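Local coordinates for nucleoside diphosphate kinase family protein (Babesia bovis, PDB 3JS9), which probably catalyses transfer of the terminal phosphate from nucleoside triphosphates to nucleoside diphosphates, using magnesium and a phosphohistidine intermediate, at residues L30-M35 against G107-D112; R11-V16 against I121-S126. All coordinates share one frame; numbering follows the deposited sequence. Where two conformers were deposited one is given.

Contact 1: L30-M35 against G107-D112; sequences LKRFEM and GTIRGD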
loop_
_atom_site.group_PDB
_atom_site.type_symbol
_atom_site.label_atom_id
_atom_site.label_comp_id
_atom_site.label_asym_id
_atom_site.label_seq_id
_atom_site.Cartn_x
_atom_site.Cartn_y
_atom_site.Cartn_z
ATOM N N LEU A 30 -8.635 -4.997 -9.714
ATOM C CA LEU A 30 -8.209 -4.430 -10.990
ATOM C C LEU A 30 -6.702 -4.107 -10.933
ATOM O O LEU A 30 -5.921 -4.517 -11.787
ATOM C CB LEU A 30 -9.045 -3.189 -11.330
ATOM C CG LEU A 30 -9.164 -2.757 -12.816
ATOM C CD1 LEU A 30 -10.268 -1.749 -12.973
ATOM C CD2 LEU A 30 -7.863 -2.218 -13.486
ATOM N N LYS A 31 -6.305 -3.394 -9.882
ATOM C CA LYS A 31 -4.935 -2.942 -9.694
ATOM C C LYS A 31 -3.952 -4.130 -9.664
ATOM O O LYS A 31 -2.850 -4.055 -10.232
ATOM C CB LYS A 31 -4.893 -2.110 -8.423
ATOM C CG LYS A 31 -3.517 -1.548 -8.004
ATOM C CD LYS A 31 -3.749 -0.545 -6.837
ATOM C CE LYS A 31 -2.510 -0.390 -5.902
ATOM N NZ LYS A 31 -1.424 0.389 -6.583
ATOM N N ARG A 32 -4.354 -5.244 -9.049
ATOM C CA ARG A 32 -3.463 -6.411 -9.012
ATOM C C ARG A 32 -3.268 -6.958 -10.395
ATOM O O ARG A 32 -2.145 -7.325 -10.747
ATOM C CB ARG A 32 -3.981 -7.516 -8.085
ATOM C CG ARG A 32 -3.750 -7.241 -6.604
ATOM C CD ARG A 32 -4.564 -8.166 -5.769
ATOM N NE ARG A 32 -4.450 -7.830 -4.362
ATOM C CZ ARG A 32 -4.001 -8.659 -3.417
ATOM N NH1 ARG A 32 -3.963 -8.231 -2.167
ATOM N NH2 ARG A 32 -3.661 -9.920 -3.708
ATOM N N PHE A 33 -4.320 -6.995 -11.208
ATOM C CA PHE A 33 -4.145 -7.415 -12.600
ATOM C C PHE A 33 -3.300 -6.434 -13.432
ATOM O O PHE A 33 -2.453 -6.855 -14.239
ATOM C CB PHE A 33 -5.490 -7.736 -13.254
ATOM C CG PHE A 33 -5.948 -9.156 -12.989
ATOM C CD1 PHE A 33 -5.609 -10.180 -13.860
ATOM C CD2 PHE A 33 -6.636 -9.474 -11.816
ATOM C CE1 PHE A 33 -5.995 -11.472 -13.600
ATOM C CE2 PHE A 33 -7.029 -10.772 -11.540
ATOM C CZ PHE A 33 -6.704 -11.768 -12.419
ATOM N N GLU A 34 -3.525 -5.137 -13.209
ATOM C CA GLU A 34 -2.808 -4.092 -13.901
ATOM C C GLU A 34 -1.318 -4.159 -13.546
ATOM O O GLU A 34 -0.484 -4.102 -14.454
ATOM C CB GLU A 34 -3.432 -2.731 -13.557
ATOM C CG GLU A 34 -3.316 -1.620 -14.582
ATOM C CD GLU A 34 -4.147 -0.388 -14.158
ATOM O OE1 GLU A 34 -4.665 -0.365 -13.008
ATOM O OE2 GLU A 34 -4.274 0.576 -14.961
ATOM N N MET A 35 -0.984 -4.303 -12.253
ATOM C CA MET A 35 0.438 -4.344 -11.895
ATOM C C MET A 35 1.119 -5.596 -12.445
ATOM O O MET A 35 2.298 -5.535 -12.744
ATOM C CB MET A 35 0.652 -4.242 -10.389
ATOM C CG MET A 35 0.149 -2.958 -9.788
ATOM S SD MET A 35 1.094 -1.564 -10.382
ATOM C CE MET A 35 0.107 -1.103 -11.817
ATOM N N GLY A 107 -1.118 -13.519 -0.369
ATOM C CA GLY A 107 -0.647 -12.904 -1.593
ATOM C C GLY A 107 -1.684 -12.944 -2.697
ATOM O O GLY A 107 -1.683 -12.090 -3.576
ATOM N N THR A 108 -2.536 -13.966 -2.683
ATOM C CA THR A 108 -3.568 -14.118 -3.711
ATOM C C THR A 108 -4.760 -13.363 -3.224
ATOM O O THR A 108 -4.863 -13.070 -2.025
ATOM C CB THR A 108 -4.004 -15.593 -3.941
ATOM O OG1 THR A 108 -4.606 -16.130 -2.745
ATOM C CG2 THR A 108 -2.829 -16.446 -4.393
ATOM N N ILE A 109 -5.672 -13.058 -4.137
ATOM C CA ILE A 109 -6.863 -12.303 -3.755
ATOM C C ILE A 109 -7.662 -13.082 -2.708
ATOM O O ILE A 109 -8.036 -12.545 -1.663
ATOM C CB ILE A 109 -7.717 -11.970 -4.987
ATOM C CG1 ILE A 109 -6.897 -11.102 -5.958
ATOM C CG2 ILE A 109 -9.083 -11.325 -4.549
ATOM C CD1 ILE A 109 -7.489 -10.978 -7.380
ATOM N N ARG A 110 -7.916 -14.355 -2.999
ATOM C CA ARG A 110 -8.659 -15.190 -2.064
ATOM C C ARG A 110 -7.835 -15.390 -0.796
ATOM O O ARG A 110 -8.393 -15.309 0.320
ATOM C CB ARG A 110 -9.121 -16.488 -2.709
ATOM C CG ARG A 110 -10.100 -16.237 -3.883
ATOM C CD ARG A 110 -10.780 -17.509 -4.325
ATOM N NE ARG A 110 -11.665 -17.296 -5.461
ATOM C CZ ARG A 110 -11.627 -17.995 -6.604
ATOM N NH1 ARG A 110 -12.490 -17.711 -7.578
ATOM N NH2 ARG A 110 -10.744 -18.989 -6.778
ATOM N N GLY A 111 -6.508 -15.544 -0.949
ATOM C CA GLY A 111 -5.657 -15.747 0.217
ATOM C C GLY A 111 -5.718 -14.525 1.127
ATOM O O GLY A 111 -5.760 -14.656 2.347
ATOM N N ASP A 112 -5.753 -13.329 0.532
ATOM C CA ASP A 112 -5.645 -12.111 1.306
ATOM C C ASP A 112 -6.986 -11.630 1.821
ATOM O O ASP A 112 -7.021 -10.913 2.843
ATOM C CB ASP A 112 -4.965 -11.009 0.490
ATOM C CG ASP A 112 -3.472 -11.294 0.242
ATOM O OD1 ASP A 112 -2.873 -12.170 0.959
ATOM O OD2 ASP A 112 -2.898 -10.619 -0.668
#
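Arg-32 reaches from helix 26-36 to Asp-112 on the short helix 109-113. The chain of Arg-32 is extended from CG to NE, which carries the guanidinium to the second helix. There it forms a salt bridge in which NH1 and NH2 both donate end-on to one carboxylate oxygen. Arg-32 NH1 lies 3.0 Å from Asp-112 OD2, and Arg-32 NH2 lies 3.2 Å from the same atom. OD2 sits in the guanidinium plane, but the two flat groups are turned 70° apart. NH1 meets the anti lone pair of OD2. The other oxygen, Asp-112 OD1, accepts from Gly-107 N at 2.6 Å, so both carboxylate oxygens are held.

This ionic end is partly exposed. The buried side is apolar: Arg-32 CD passes Ile-109 CG1 at 3.8 Å, and Phe-33 crosses Ile-109 at about a right angle. That second touch is longer, as Phe-33 CE2 is 4.2 Å from Ile-109 CD1. The Phe-33 ring also stacks with Trp-83. Thr-108 is the N-cap of helix 109-113, its OG1 accepting from Gly-111 N. Glu-28, on the same helix as Arg-32, meets NE and helps to hold the guanidinium in place. Asp-112 is the acid that links the two helices, and the two acids probably offset the arginine's positive charge.

Contact 2: R11-V16 against I121-S126; sequences RTYIMV and IVHASS. With SO4 (sulfate ion), chain G.
Strands 11-16 and 122-124 run antiparallel at 173°, with Met-15 and His-123 as the hydrogen-bonded pair and Ile-14/Ala-124 and Val-16/Val-122 as non-hydrogen-bonded pairs. Met-15 N donates to His-123 O at 2.8 Å, and His-123 N donates to Met-15 O at 2.7 Å. Beyond Ala-124 the pairing weakens: Ser-125 N makes only a weak bond to Tyr-13 O, and Tyr-13 N turns to Ser-125 OG at 3.1 Å. A water bridges Thr-12 OG1 and Ser-125 O.

On one face, Ile-14 CD1 presses on Ala-124 CB at 3.5 Å. Ile-14 CG2 meets Val-122 CG2 at 3.9 Å. This face is covered by helix 26-36, through Phe-33, Ile-26 and Ile-29. The sheet is that of the ferredoxin-like fold of the nucleoside diphosphate kinases, strand order 2-3-1-4. Strand 10-16 is internal and 122-124 is outermost within the chain.

The other face carries Met-15 and His-123, the predicted phosphohistidine. The His-123 ring is set by CG anti to the backbone N (chi1 158°). His-123 CD2 meets Tyr-13 CD2 rim to rim at 3.8 Å, the planes 41° apart. His-123 NE2 is hydrogen-bonded to Glu-134, which also bonds Ser-125 OG. His-123 ND1 donates to O1 of a sulfate ion, probably from the crystallisation liquor, at 3.0 Å. Lys-17 and Tyr-57 also bond the sulfate. ND1 is the pros nitrogen, predicted to carry the phosphate, so the sulfate is consistent with a phosphate position.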
loop_
_atom_site.group_PDB
_atom_site.type_symbol
_atom_site.label_atom_id
_atom_site.label_comp_id
_atom_site.label_asym_id
_atom_site.label_seq_id
_atom_site.Cartn_x
_atom_site.Cartn_y
_atom_site.Cartn_z
ATOM N N ARG A 11 -6.605 -14.498 -23.734
ATOM C CA ARG A 11 -7.432 -13.553 -23.020
ATOM C C ARG A 11 -8.226 -14.333 -22.003
ATOM O O ARG A 11 -8.744 -15.416 -22.332
ATOM C CB ARG A 11 -8.401 -12.874 -23.966
ATOM C CG ARG A 11 -7.742 -11.839 -24.805
ATOM C CD ARG A 11 -8.640 -11.328 -25.919
ATOM N NE ARG A 11 -7.956 -10.248 -26.619
ATOM C CZ ARG A 11 -8.513 -9.446 -27.520
ATOM N NH1 ARG A 11 -9.806 -9.577 -27.838
ATOM N NH2 ARG A 11 -7.773 -8.495 -28.079
ATOM N N THR A 12 -8.371 -13.775 -20.797
ATOM C CA THR A 12 -9.117 -14.432 -19.755
ATOM C C THR A 12 -10.226 -13.542 -19.193
ATOM O O THR A 12 -10.121 -12.304 -19.173
ATOM C CB THR A 12 -8.190 -14.944 -18.630
ATOM O OG1 THR A 12 -8.946 -15.803 -17.773
ATOM C CG2 THR A 12 -7.572 -13.794 -17.798
ATOM N N TYR A 13 -11.306 -14.166 -18.746
ATOM C CA TYR A 13 -12.394 -13.395 -18.215
ATOM C C TYR A 13 -12.255 -13.379 -16.697
ATOM O O TYR A 13 -12.128 -14.440 -16.060
ATOM C CB TYR A 13 -13.727 -13.967 -18.671
ATOM C CG TYR A 13 -14.885 -13.260 -18.030
ATOM C CD1 TYR A 13 -15.167 -11.938 -18.352
ATOM C CD2 TYR A 13 -15.674 -13.896 -17.051
ATOM C CE1 TYR A 13 -16.210 -11.249 -17.725
ATOM C CE2 TYR A 13 -16.722 -13.218 -16.426
ATOM C CZ TYR A 13 -16.985 -11.894 -16.773
ATOM O OH TYR A 13 -18.014 -11.203 -16.161
ATOM N N ILE A 14 -12.241 -12.180 -16.120
ATOM C CA ILE A 14 -12.095 -12.027 -14.671
ATOM C C ILE A 14 -13.323 -11.226 -14.166
ATOM O O ILE A 14 -13.659 -10.178 -14.732
ATOM C CB ILE A 14 -10.729 -11.285 -14.284
ATOM C CG1 ILE A 14 -9.475 -11.933 -14.914
ATOM C CG2 ILE A 14 -10.589 -11.035 -12.746
ATOM C CD1 ILE A 14 -9.006 -13.338 -14.383
ATOM N N MET A 15 -13.956 -11.689 -13.086
ATOM C CA MET A 15 -15.170 -11.046 -12.629
ATOM C C MET A 15 -15.226 -10.841 -11.107
ATOM O O MET A 15 -15.200 -11.799 -10.310
ATOM C CB MET A 15 -16.400 -11.818 -13.124
ATOM C CG MET A 15 -17.727 -11.174 -12.707
ATOM S SD MET A 15 -19.247 -11.989 -13.307
ATOM C CE MET A 15 -18.954 -13.689 -12.731
ATOM N N VAL A 16 -15.288 -9.590 -10.692
ATOM C CA VAL A 16 -15.509 -9.315 -9.287
ATOM C C VAL A 16 -16.980 -9.630 -9.031
ATOM O O VAL A 16 -17.862 -9.048 -9.685
ATOM C CB VAL A 16 -15.233 -7.847 -8.927
ATOM C CG1 VAL A 16 -15.403 -7.633 -7.415
ATOM C CG2 VAL A 16 -13.857 -7.477 -9.388
ATOM N N ILE A 121 -15.031 -13.850 -3.603
ATOM C CA ILE A 121 -14.654 -12.525 -4.097
ATOM C C ILE A 121 -14.712 -12.340 -5.621
ATOM O O ILE A 121 -15.230 -11.316 -6.111
ATOM C CB ILE A 121 -13.203 -12.090 -3.673
ATOM C CG1 ILE A 121 -12.877 -12.402 -2.196
ATOM C CG2 ILE A 121 -12.933 -10.623 -4.089
ATOM C CD1 ILE A 121 -13.764 -11.806 -1.267
ATOM N N VAL A 122 -14.139 -13.293 -6.360
ATOM C CA VAL A 122 -13.767 -13.017 -7.731
ATOM C C VAL A 122 -13.767 -14.301 -8.543
ATOM O O VAL A 122 -13.456 -15.372 -8.011
ATOM C CB VAL A 122 -12.351 -12.355 -7.784
ATOM C CG1 VAL A 122 -11.277 -13.374 -7.353
ATOM C CG2 VAL A 122 -12.037 -11.838 -9.184
ATOM N N HIS A 123 -14.101 -14.195 -9.826
ATOM C CA HIS A 123 -14.050 -15.345 -10.725
ATOM C C HIS A 123 -12.892 -15.153 -11.689
ATOM O O HIS A 123 -12.698 -14.042 -12.201
ATOM C CB HIS A 123 -15.375 -15.507 -11.529
ATOM C CG HIS A 123 -15.205 -16.295 -12.793
ATOM N ND1 HIS A 123 -15.384 -17.661 -12.847
ATOM C CD2 HIS A 123 -14.759 -15.928 -14.021
ATOM C CE1 HIS A 123 -15.084 -18.098 -14.060
ATOM N NE2 HIS A 123 -14.711 -17.067 -14.793
ATOM N N ALA A 124 -12.156 -16.218 -11.965
ATOM C CA ALA A 124 -11.210 -16.211 -13.095
ATOM C C ALA A 124 -11.493 -17.373 -13.996
ATOM O O ALA A 124 -11.888 -18.407 -13.528
ATOM C CB ALA A 124 -9.737 -16.258 -12.610
ATOM N N SER A 125 -11.270 -17.226 -15.293
ATOM C CA SER A 125 -11.532 -18.325 -16.242
ATOM C C SER A 125 -10.670 -19.512 -15.862
ATOM O O SER A 125 -9.507 -19.346 -15.472
ATOM C CB SER A 125 -11.211 -17.925 -17.698
ATOM O OG SER A 125 -12.173 -17.039 -18.193
ATOM N N SER A 126 -11.228 -20.699 -16.037
ATOM C CA SER A 126 -10.555 -21.920 -15.656
ATOM C C SER A 126 -9.647 -22.563 -16.736
ATOM O O SER A 126 -8.666 -23.241 -16.416
ATOM C CB SER A 126 -11.614 -22.925 -15.254
ATOM O OG SER A 126 -11.107 -23.666 -14.192
HETATM S S SO4 G . -16.651 -19.221 -9.911
HETATM O O1 SO4 G . -15.247 -19.250 -10.348
HETATM O O2 SO4 G . -17.211 -20.536 -10.120
HETATM O O3 SO4 G . -17.543 -18.264 -10.586
HETATM O O4 SO4 G . -16.589 -18.905 -8.507
HETATM O O HOH W 1 -7.900 -17.010 -15.566
#

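Contacts 1 and 2 have centres about 12 Å apart and touch directly. Phe-33 CZ of contact 1 packs on Ile-14 CD1 of contact 2 at 3.4 Å. Ile-109 CG2 lies 3.9 Å from Ile-121 CG2. The polar join is Arg-110 NH1 to Val-122 O, a probable hydrogen bond of 2.6 Å. Arg-110 is a predicted ATP-binding residue, and Val-122 immediately precedes His-123, the predicted catalytic histidine. Helix 109-113 and strand 122-124 follow each other in the chain. Contact 1 borders the predicted nucleotide site through Arg-110, and the side chain of Phe-33 is about 8 Å from that of Arg-93, another predicted ATP-binding residue. Contact 2 holds the histidine and the sulfate.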